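Amidohydrolase (Pseudomonas aeruginosa, PDB 2I5G) belongs to the membrane dipeptidase family (peptidase family M19) and probably acts as a metal-dependent dipeptidase. Local coordinates at residues M29-T35 with K81-G87; F47-V51 with Y104-F108; M212-L217 with F275-P281. The protein carries 2 engineered substitutions. All blocks are in the same frame, centred on the assembly; numbering follows the deposited sequence.

Interaction 1. Residues M29-T35 with K81-G87; sequences MRKGGLT and KEQGKTG
R30 lays its side chain along T86, the two running past each other in opposite directions. The R30 chain is folded back by its bends at chi2 (-75°) and chi3 (67°), which brings the guanidinium over the 84-86 backbone. One face of the group lies against the K85 peptide. T86 OG1 sits near its plane at the edge, where R30 NE gives it a weak hydrogen bond of 3.3 Å. T86 OG1 is at the same time a donor, 2.8 Å from L34 O. L34 O is gripped a second time, by R30 NH2 at 2.9 Å, within the 29-35 segment. The two donors come from opposite faces of the L34 carbonyl plane, each well out of it, so R30, L34 and T86 form a closed polar ring. Next to T86, the selenomethionine M29 crosses it at about a right angle, M29 SE 3.9 Å from T86 CG2. Elsewhere in the contact, T35 CG2 lies 3.7 Å from K81 CG, and a water joins G33 O, T35 OG1 and K81 NZ. K81 NZ is also bonded to the carbonyls of A8 and S10, and T35 OG1 to V12 N. G87 N donates an almost straight bond to T35 O (2.6 Å, 170°). Each segment leaves its helix through a glycine of positive phi, G33 and G84, each in a Schellman motif. Helices 23-31 and 74-82 thus turn into strands 36-40 and 86-92, which pair in parallel, and the T35-G87 bond continues into a backbone bond between G87 and A37. T86 bonds through its backbone to L67 and to I69 of strand 68-70, while L34 and M29 rest on strand 13-17.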
loop_
_atom_site.group_PDB
_atom_site.type_symbol
_atom_site.label_atom_id
_atom_site.label_comp_id
_atom_site.label_asym_id
_atom_site.label_seq_id
_atom_site.Cartn_x
_atom_site.Cartn_y
_atom_site.Cartn_z
HETATM N N MSE A 29 2.870 35.194 7.964
HETATM C CA MSE A 29 4.157 34.533 8.097
HETATM C C MSE A 29 5.184 35.646 8.240
HETATM O O MSE A 29 6.150 35.539 9.002
HETATM C CB MSE A 29 4.472 33.697 6.855
HETATM C CG MSE A 29 3.456 32.618 6.566
HETATM SE SE MSE A 29 4.017 31.437 5.152
HETATM C CE MSE A 29 3.690 29.729 6.007
ATOM N N ARG A 30 4.961 36.722 7.498
ATOM C CA ARG A 30 5.848 37.866 7.544
ATOM C C ARG A 30 5.715 38.561 8.900
ATOM O O ARG A 30 6.720 38.921 9.519
ATOM C CB ARG A 30 5.512 38.827 6.404
ATOM C CG ARG A 30 5.966 38.349 5.022
ATOM C CD ARG A 30 7.474 38.495 4.848
ATOM N NE ARG A 30 8.224 37.593 5.717
ATOM C CZ ARG A 30 9.354 37.915 6.341
ATOM N NH1 ARG A 30 9.876 39.129 6.200
ATOM N NH2 ARG A 30 9.965 37.020 7.107
ATOM N N LYS A 31 4.480 38.732 9.367
ATOM C CA LYS A 31 4.247 39.369 10.660
ATOM C C LYS A 31 4.966 38.636 11.791
ATOM O O LYS A 31 5.368 39.247 12.779
ATOM C CB LYS A 31 2.750 39.423 10.975
ATOM C CG LYS A 31 2.431 39.949 12.372
ATOM C CD LYS A 31 0.931 40.125 12.560
ATOM C CE LYS A 31 0.570 40.638 13.955
ATOM N NZ LYS A 31 0.821 39.635 15.035
ATOM N N GLY A 32 5.121 37.325 11.651
ATOM C CA GLY A 32 5.788 36.553 12.680
ATOM C C GLY A 32 7.283 36.421 12.460
ATOM O O GLY A 32 7.968 35.744 13.229
ATOM N N GLY A 33 7.786 37.056 11.404
ATOM C CA GLY A 33 9.208 37.003 11.107
ATOM C C GLY A 33 9.725 35.637 10.687
ATOM O O GLY A 33 10.929 35.380 10.731
ATOM N N LEU A 34 8.814 34.764 10.272
ATOM C CA LEU A 34 9.159 33.415 9.841
ATOM C C LEU A 34 10.141 33.481 8.677
ATOM O O LEU A 34 9.922 34.214 7.714
ATOM C CB LEU A 34 7.884 32.679 9.411
ATOM C CG LEU A 34 7.906 31.161 9.225
ATOM C CD1 LEU A 34 8.215 30.489 10.552
ATOM C CD2 LEU A 34 6.554 30.688 8.704
ATOM N N THR A 35 11.226 32.719 8.767
ATOM C CA THR A 35 12.221 32.703 7.702
ATOM C C THR A 35 11.872 31.627 6.681
ATOM O O THR A 35 11.871 31.880 5.474
ATOM C CB THR A 35 13.628 32.425 8.248
ATOM O OG1 THR A 35 13.928 33.360 9.290
ATOM C CG2 THR A 35 14.662 32.566 7.147
ATOM N N LYS A 81 15.944 35.203 4.306
ATOM C CA LYS A 81 16.160 36.056 5.463
ATOM C C LYS A 81 16.698 37.422 5.040
ATOM O O LYS A 81 16.132 38.461 5.391
ATOM C CB LYS A 81 17.143 35.381 6.427
ATOM C CG LYS A 81 16.802 35.536 7.904
ATOM C CD LYS A 81 17.244 36.858 8.454
ATOM C CE LYS A 81 16.941 36.940 9.944
ATOM N NZ LYS A 81 15.479 36.901 10.221
ATOM N N GLU A 82 17.778 37.417 4.268
ATOM C CA GLU A 82 18.392 38.665 3.835
ATOM C C GLU A 82 17.585 39.428 2.802
ATOM O O GLU A 82 18.017 40.474 2.327
ATOM C CB GLU A 82 19.804 38.415 3.297
ATOM C CG GLU A 82 19.873 37.776 1.930
ATOM C CD GLU A 82 21.305 37.628 1.447
ATOM O OE1 GLU A 82 22.062 36.830 2.046
ATOM O OE2 GLU A 82 21.678 38.318 0.472
ATOM N N GLN A 83 16.411 38.916 2.458
ATOM C CA GLN A 83 15.564 39.591 1.490
ATOM C C GLN A 83 14.229 39.976 2.094
ATOM O O GLN A 83 13.354 40.497 1.405
ATOM C CB GLN A 83 15.339 38.706 0.272
ATOM C CG GLN A 83 16.508 38.688 -0.678
ATOM C CD GLN A 83 16.174 37.992 -1.966
ATOM O OE1 GLN A 83 15.078 38.156 -2.502
ATOM N NE2 GLN A 83 17.119 37.217 -2.487
ATOM N N GLY A 84 14.080 39.721 3.389
ATOM C CA GLY A 84 12.841 40.047 4.071
ATOM C C GLY A 84 11.654 39.280 3.520
ATOM O O GLY A 84 10.591 39.852 3.278
ATOM N N LYS A 85 11.836 37.980 3.314
ATOM C CA LYS A 85 10.770 37.139 2.795
ATOM C C LYS A 85 10.723 35.820 3.533
ATOM O O LYS A 85 11.583 35.533 4.367
ATOM C CB LYS A 85 10.963 36.886 1.295
ATOM C CG LYS A 85 10.698 38.108 0.431
ATOM C CD LYS A 85 10.991 37.842 -1.033
ATOM C CE LYS A 85 10.940 39.132 -1.822
ATOM N NZ LYS A 85 11.293 38.911 -3.246
ATOM N N THR A 86 9.709 35.022 3.220
ATOM C CA THR A 86 9.533 33.723 3.845
ATOM C C THR A 86 9.779 32.608 2.853
ATOM O O THR A 86 9.111 32.513 1.824
ATOM C CB THR A 86 8.115 33.568 4.419
ATOM O OG1 THR A 86 8.019 34.295 5.647
ATOM C CG2 THR A 86 7.796 32.105 4.672
ATOM N N GLY A 87 10.739 31.757 3.176
ATOM C CA GLY A 87 11.054 30.656 2.294
ATOM C C GLY A 87 10.048 29.551 2.485
ATOM O O GLY A 87 9.612 29.296 3.609
HETATM O O HOH W 1 13.080 35.879 8.806
#

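Interaction 2. Residues F47-V51 with Y104-F108; sequences FQATV and YVEVF
F47 holds CG anti to the backbone N (chi1 179°), which points its ring at the second helix; Y104 keeps CG beside its own N (chi1 -69°), and the two rings meet between the helices. The two side chains cross at about a right angle, yet their rings lie face to face, centroids 4.0 Å apart and planes inclined by 27°. F47 CD1 comes over one face of Y104, towards the rim, at 3.3 Å from Y104 CD1. Against the opposite face of F47, near the rim, lies V51 CG2, one helical turn on. F108 enters obliquely, its CZ 3.4 Å from F47 CD1. The same end of the F108 ring meets the other helix again: F108 CE1 is 3.7 Å from T50 CG2 and 3.9 Å from V51 CG2. V107 CG1 adds a looser touch at the edge of F47. No hydrogen bond crosses; T50 OG1 is engaged with G46 O and S42 OG. The helical segments run nearly parallel, their axes 12.4 Å apart, and the rings span that separation. F108 also packs edge-to-face with F92 at the end of strand 86-92. The result is an aromatic cluster between parallel helices that follow neighbouring parallel strands, as expected in a TIM barrel.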
loop_
_atom_site.group_PDB
_atom_site.type_symbol
_atom_site.label_atom_id
_atom_site.label_comp_id
_atom_site.label_asym_id
_atom_site.label_seq_id
_atom_site.Cartn_x
_atom_site.Cartn_y
_atom_site.Cartn_z
ATOM N N PHE A 47 0.085 10.261 -6.945
ATOM C CA PHE A 47 1.033 11.026 -7.762
ATOM C C PHE A 47 0.454 12.294 -8.398
ATOM O O PHE A 47 0.703 13.402 -7.924
ATOM C CB PHE A 47 1.626 10.145 -8.869
ATOM C CG PHE A 47 2.593 10.870 -9.766
ATOM C CD1 PHE A 47 3.834 11.282 -9.287
ATOM C CD2 PHE A 47 2.252 11.172 -11.080
ATOM C CE1 PHE A 47 4.719 11.988 -10.099
ATOM C CE2 PHE A 47 3.127 11.877 -11.901
ATOM C CZ PHE A 47 4.364 12.286 -11.407
ATOM N N GLN A 48 -0.315 12.134 -9.469
ATOM C CA GLN A 48 -0.890 13.283 -10.160
ATOM C C GLN A 48 -1.639 14.276 -9.270
ATOM O O GLN A 48 -1.537 15.484 -9.476
ATOM C CB GLN A 48 -1.798 12.824 -11.313
ATOM C CG GLN A 48 -2.310 13.969 -12.202
ATOM C CD GLN A 48 -2.548 13.548 -13.648
ATOM O OE1 GLN A 48 -2.404 12.383 -13.992
ATOM N NE2 GLN A 48 -2.908 14.503 -14.497
ATOM N N ALA A 49 -2.391 13.797 -8.288
ATOM C CA ALA A 49 -3.110 14.736 -7.429
ATOM C C ALA A 49 -2.101 15.558 -6.627
ATOM O O ALA A 49 -2.333 16.732 -6.350
ATOM C CB ALA A 49 -4.076 13.992 -6.488
ATOM N N THR A 50 -0.978 14.941 -6.263
ATOM C CA THR A 50 0.057 15.648 -5.517
ATOM C C THR A 50 0.709 16.680 -6.437
ATOM O O THR A 50 0.965 17.819 -6.034
ATOM C CB THR A 50 1.141 14.670 -4.975
ATOM O OG1 THR A 50 0.570 13.842 -3.949
ATOM C CG2 THR A 50 2.330 15.439 -4.406
ATOM N N VAL A 51 0.974 16.273 -7.676
ATOM C CA VAL A 51 1.575 17.165 -8.662
ATOM C C VAL A 51 0.688 18.400 -8.810
ATOM O O VAL A 51 1.178 19.521 -8.925
ATOM C CB VAL A 51 1.714 16.461 -10.039
ATOM C CG1 VAL A 51 2.153 17.449 -11.105
ATOM C CG2 VAL A 51 2.715 15.327 -9.935
ATOM N N TYR A 104 9.751 8.231 -8.868
ATOM C CA TYR A 104 9.084 9.471 -8.493
ATOM C C TYR A 104 9.809 10.197 -7.376
ATOM O O TYR A 104 9.582 11.390 -7.161
ATOM C CB TYR A 104 7.635 9.217 -8.064
ATOM C CG TYR A 104 6.710 8.782 -9.181
ATOM C CD1 TYR A 104 5.395 8.406 -8.915
ATOM C CD2 TYR A 104 7.155 8.723 -10.501
ATOM C CE1 TYR A 104 4.548 7.977 -9.934
ATOM C CE2 TYR A 104 6.314 8.296 -11.525
ATOM C CZ TYR A 104 5.016 7.924 -11.233
ATOM O OH TYR A 104 4.193 7.488 -12.244
ATOM N N VAL A 105 10.670 9.494 -6.648
ATOM C CA VAL A 105 11.399 10.156 -5.577
ATOM C C VAL A 105 12.256 11.257 -6.197
ATOM O O VAL A 105 12.296 12.376 -5.700
ATOM C CB VAL A 105 12.305 9.178 -4.793
ATOM C CG1 VAL A 105 13.152 9.957 -3.791
ATOM C CG2 VAL A 105 11.449 8.139 -4.068
ATOM N N GLU A 106 12.925 10.948 -7.297
ATOM C CA GLU A 106 13.760 11.936 -7.965
ATOM C C GLU A 106 12.924 13.006 -8.679
ATOM O O GLU A 106 13.342 14.159 -8.785
ATOM C CB GLU A 106 14.678 11.236 -8.964
ATOM C CG GLU A 106 15.521 12.161 -9.816
ATOM C CD GLU A 106 16.530 11.399 -10.649
ATOM O OE1 GLU A 106 16.122 10.455 -11.366
ATOM O OE2 GLU A 106 17.730 11.740 -10.586
ATOM N N VAL A 107 11.746 12.619 -9.164
ATOM C CA VAL A 107 10.852 13.534 -9.868
ATOM C C VAL A 107 10.364 14.648 -8.956
ATOM O O VAL A 107 10.404 15.826 -9.320
ATOM C CB VAL A 107 9.597 12.804 -10.421
ATOM C CG1 VAL A 107 8.646 13.815 -11.047
ATOM C CG2 VAL A 107 9.997 11.755 -11.444
ATOM N N PHE A 108 9.889 14.276 -7.772
ATOM C CA PHE A 108 9.379 15.271 -6.835
ATOM C C PHE A 108 10.491 16.155 -6.314
ATOM O O PHE A 108 10.296 17.352 -6.091
ATOM C CB PHE A 108 8.639 14.589 -5.683
ATOM C CG PHE A 108 7.251 14.148 -6.044
ATOM C CD1 PHE A 108 6.309 15.078 -6.486
ATOM C CD2 PHE A 108 6.883 12.808 -5.954
ATOM C CE1 PHE A 108 5.019 14.679 -6.831
ATOM C CE2 PHE A 108 5.596 12.396 -6.298
ATOM C CZ PHE A 108 4.660 13.335 -6.738
#

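Interaction 3. Residues M212-L217 with F275-P281; sequences MFAPFL and FGKIVNP
F213 pushes the edge of its ring into the face of F275, F213 CE2 over the ring centre and 3.9 Å from F275 CG. The planes stand at 80°, a T-shaped pair with centroids 5.2 Å apart. The F213 ring is one of the bumps on the turn 213-217, round which 275-281 bends from F275 to P281. With CG of F213 set opposite the backbone N (chi1 -155°), the ring turns back towards that curve although CB points away from it. The ring's far corner, F213 CZ, meets the CD1 methyl of I278 at 3.6 Å, so F275 and I278 together form the notch that F213 fills. P215 is the next bump: its CG sits 3.7 Å from F275 CB. F216 lies alongside, its CZ near F275 CE1 and one face against F213 CD2. Further along the curve the small A214 methyl faces the V279 carbonyl. Beside it a water bridges A214 N, from which it accepts at 2.7 Å, to the side-chain OD1 of N280, to which it donates. At the last bend the P281 ring rests on two neighbours, P281 CG on L217 CD1 (3.6 Å) and CD near M212 O and CB. M212 is a selenomethionine. The first loop follows strand 207-210 and precedes helix 225-239; the second joins helices 256-263 and 291-299. F275 and I278 lean on F259 of helix 256-263, M212 touches T248 and I284, and the F216 ring meets H189.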
loop_
_atom_site.group_PDB
_atom_site.type_symbol
_atom_site.label_atom_id
_atom_site.label_comp_id
_atom_site.label_asym_id
_atom_site.label_seq_id
_atom_site.Cartn_x
_atom_site.Cartn_y
_atom_site.Cartn_z
HETATM N N MSE A 212 2.655 21.610 18.759
HETATM C CA MSE A 212 1.757 22.194 19.755
HETATM C C MSE A 212 0.281 21.859 19.530
HETATM O O MSE A 212 -0.600 22.560 20.027
HETATM C CB MSE A 212 1.923 23.712 19.762
HETATM C CG MSE A 212 1.700 24.340 18.400
HETATM SE SE MSE A 212 1.620 26.263 18.443
HETATM C CE MSE A 212 3.449 26.656 17.994
ATOM N N PHE A 213 0.007 20.788 18.797
ATOM C CA PHE A 213 -1.374 20.411 18.527
ATOM C C PHE A 213 -2.146 20.088 19.803
ATOM O O PHE A 213 -1.820 19.138 20.515
ATOM C CB PHE A 213 -1.424 19.218 17.584
ATOM C CG PHE A 213 -2.687 19.141 16.799
ATOM C CD1 PHE A 213 -3.014 20.150 15.898
ATOM C CD2 PHE A 213 -3.559 18.074 16.959
ATOM C CE1 PHE A 213 -4.196 20.098 15.169
ATOM C CE2 PHE A 213 -4.745 18.010 16.236
ATOM C CZ PHE A 213 -5.067 19.021 15.338
ATOM N N ALA A 214 -3.180 20.881 20.068
ATOM C CA ALA A 214 -4.013 20.735 21.260
ATOM C C ALA A 214 -4.260 19.294 21.707
ATOM O O ALA A 214 -3.870 18.903 22.810
ATOM C CB ALA A 214 -5.345 21.453 21.049
ATOM N N PRO A 215 -4.906 18.484 20.854
ATOM C CA PRO A 215 -5.209 17.082 21.161
ATOM C C PRO A 215 -4.085 16.297 21.839
ATOM O O PRO A 215 -4.345 15.477 22.728
ATOM C CB PRO A 215 -5.554 16.505 19.791
ATOM C CG PRO A 215 -6.220 17.652 19.120
ATOM C CD PRO A 215 -5.312 18.809 19.474
ATOM N N PHE A 216 -2.844 16.555 21.426
ATOM C CA PHE A 216 -1.687 15.836 21.965
ATOM C C PHE A 216 -0.978 16.488 23.159
ATOM O O PHE A 216 0.060 16.011 23.598
ATOM C CB PHE A 216 -0.660 15.587 20.845
ATOM C CG PHE A 216 -1.273 15.215 19.510
ATOM C CD1 PHE A 216 -2.432 14.439 19.437
ATOM C CD2 PHE A 216 -0.683 15.637 18.323
ATOM C CE1 PHE A 216 -2.990 14.095 18.206
ATOM C CE2 PHE A 216 -1.238 15.295 17.087
ATOM C CZ PHE A 216 -2.395 14.523 17.033
ATOM N N LEU A 217 -1.531 17.575 23.682
ATOM C CA LEU A 217 -0.920 18.257 24.821
ATOM C C LEU A 217 -1.525 17.785 26.132
ATOM O O LEU A 217 -2.710 17.458 26.194
ATOM C CB LEU A 217 -1.087 19.773 24.680
ATOM C CG LEU A 217 -0.189 20.419 23.617
ATOM C CD1 LEU A 217 -0.727 21.792 23.267
ATOM C CD2 LEU A 217 1.255 20.505 24.131
ATOM N N PHE A 275 -10.198 14.377 17.019
ATOM C CA PHE A 275 -9.379 15.366 17.711
ATOM C C PHE A 275 -10.193 16.188 18.690
ATOM O O PHE A 275 -9.752 16.461 19.801
ATOM C CB PHE A 275 -8.726 16.337 16.721
ATOM C CG PHE A 275 -7.855 15.681 15.691
ATOM C CD1 PHE A 275 -6.991 14.645 16.037
ATOM C CD2 PHE A 275 -7.854 16.142 14.377
ATOM C CE1 PHE A 275 -6.138 14.080 15.091
ATOM C CE2 PHE A 275 -7.006 15.583 13.425
ATOM C CZ PHE A 275 -6.146 14.551 13.785
ATOM N N GLY A 276 -11.387 16.579 18.265
ATOM C CA GLY A 276 -12.229 17.406 19.099
ATOM C C GLY A 276 -11.974 18.849 18.696
ATOM O O GLY A 276 -11.473 19.110 17.603
ATOM N N LYS A 277 -12.314 19.786 19.574
ATOM C CA LYS A 277 -12.114 21.206 19.310
ATOM C C LYS A 277 -10.645 21.499 19.005
ATOM O O LYS A 277 -9.750 20.964 19.661
ATOM C CB LYS A 277 -12.554 22.020 20.529
ATOM C CG LYS A 277 -13.986 21.747 20.964
ATOM C CD LYS A 277 -14.103 21.513 22.481
ATOM C CE LYS A 277 -13.569 20.138 22.921
ATOM N NZ LYS A 277 -12.090 19.982 22.799
ATOM N N ILE A 278 -10.401 22.348 18.012
ATOM C CA ILE A 278 -9.038 22.711 17.641
ATOM C C ILE A 278 -8.703 24.086 18.212
ATOM O O ILE A 278 -9.067 25.118 17.654
ATOM C CB ILE A 278 -8.851 22.744 16.095
ATOM C CG1 ILE A 278 -9.233 21.392 15.482
ATOM C CG2 ILE A 278 -7.398 23.060 15.755
ATOM C CD1 ILE A 278 -8.380 20.225 15.970
ATOM N N VAL A 279 -8.005 24.090 19.336
ATOM C CA VAL A 279 -7.629 25.332 19.985
ATOM C C VAL A 279 -6.135 25.328 20.261
ATOM O O VAL A 279 -5.653 24.552 21.087
ATOM C CB VAL A 279 -8.378 25.481 21.312
ATOM C CG1 VAL A 279 -8.068 26.829 21.937
ATOM C CG2 VAL A 279 -9.878 25.317 21.078
ATOM N N ASN A 280 -5.396 26.189 19.572
ATOM C CA ASN A 280 -3.954 26.253 19.777
ATOM C C ASN A 280 -3.664 26.880 21.135
ATOM O O ASN A 280 -4.490 27.620 21.676
ATOM C CB ASN A 280 -3.287 27.075 18.672
ATOM C CG ASN A 280 -3.621 26.564 17.283
ATOM O OD1 ASN A 280 -3.700 25.354 17.053
ATOM N ND2 ASN A 280 -3.809 27.485 16.343
ATOM N N PRO A 281 -2.488 26.586 21.711
ATOM C CA PRO A 281 -2.141 27.152 23.015
ATOM C C PRO A 281 -2.275 28.666 23.009
ATOM O O PRO A 281 -1.947 29.316 22.021
ATOM C CB PRO A 281 -0.704 26.695 23.210
ATOM C CG PRO A 281 -0.699 25.364 22.547
ATOM C CD PRO A 281 -1.445 25.651 21.260
HETATM O O HOH W 2 -3.900 23.128 18.679
#

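How the interactions relate
The segments of interactions 1 and 2 alternate along the chain, while interaction 3 opens only after both have closed. None touches another. The centres of interactions 1 and 2 are 28 Å apart. Those of interactions 1 and 3 are 26 Å apart, and those of interactions 2 and 3 are 31 Å apart. Interactions 1 and 2 both flank the neighbouring parallel strands 36-40 and 86-92. Interaction 1 joins the turns entering them, and interaction 2 the helices 47-63 and 103-110 that come after them, so the two contacts lie toward opposite ends of the same strand pair. Interaction 3 lies beyond strand 207-210 of the three-stranded sheet, where two long loops pack together. The three are thus spread widely over one TIM-barrel-type domain.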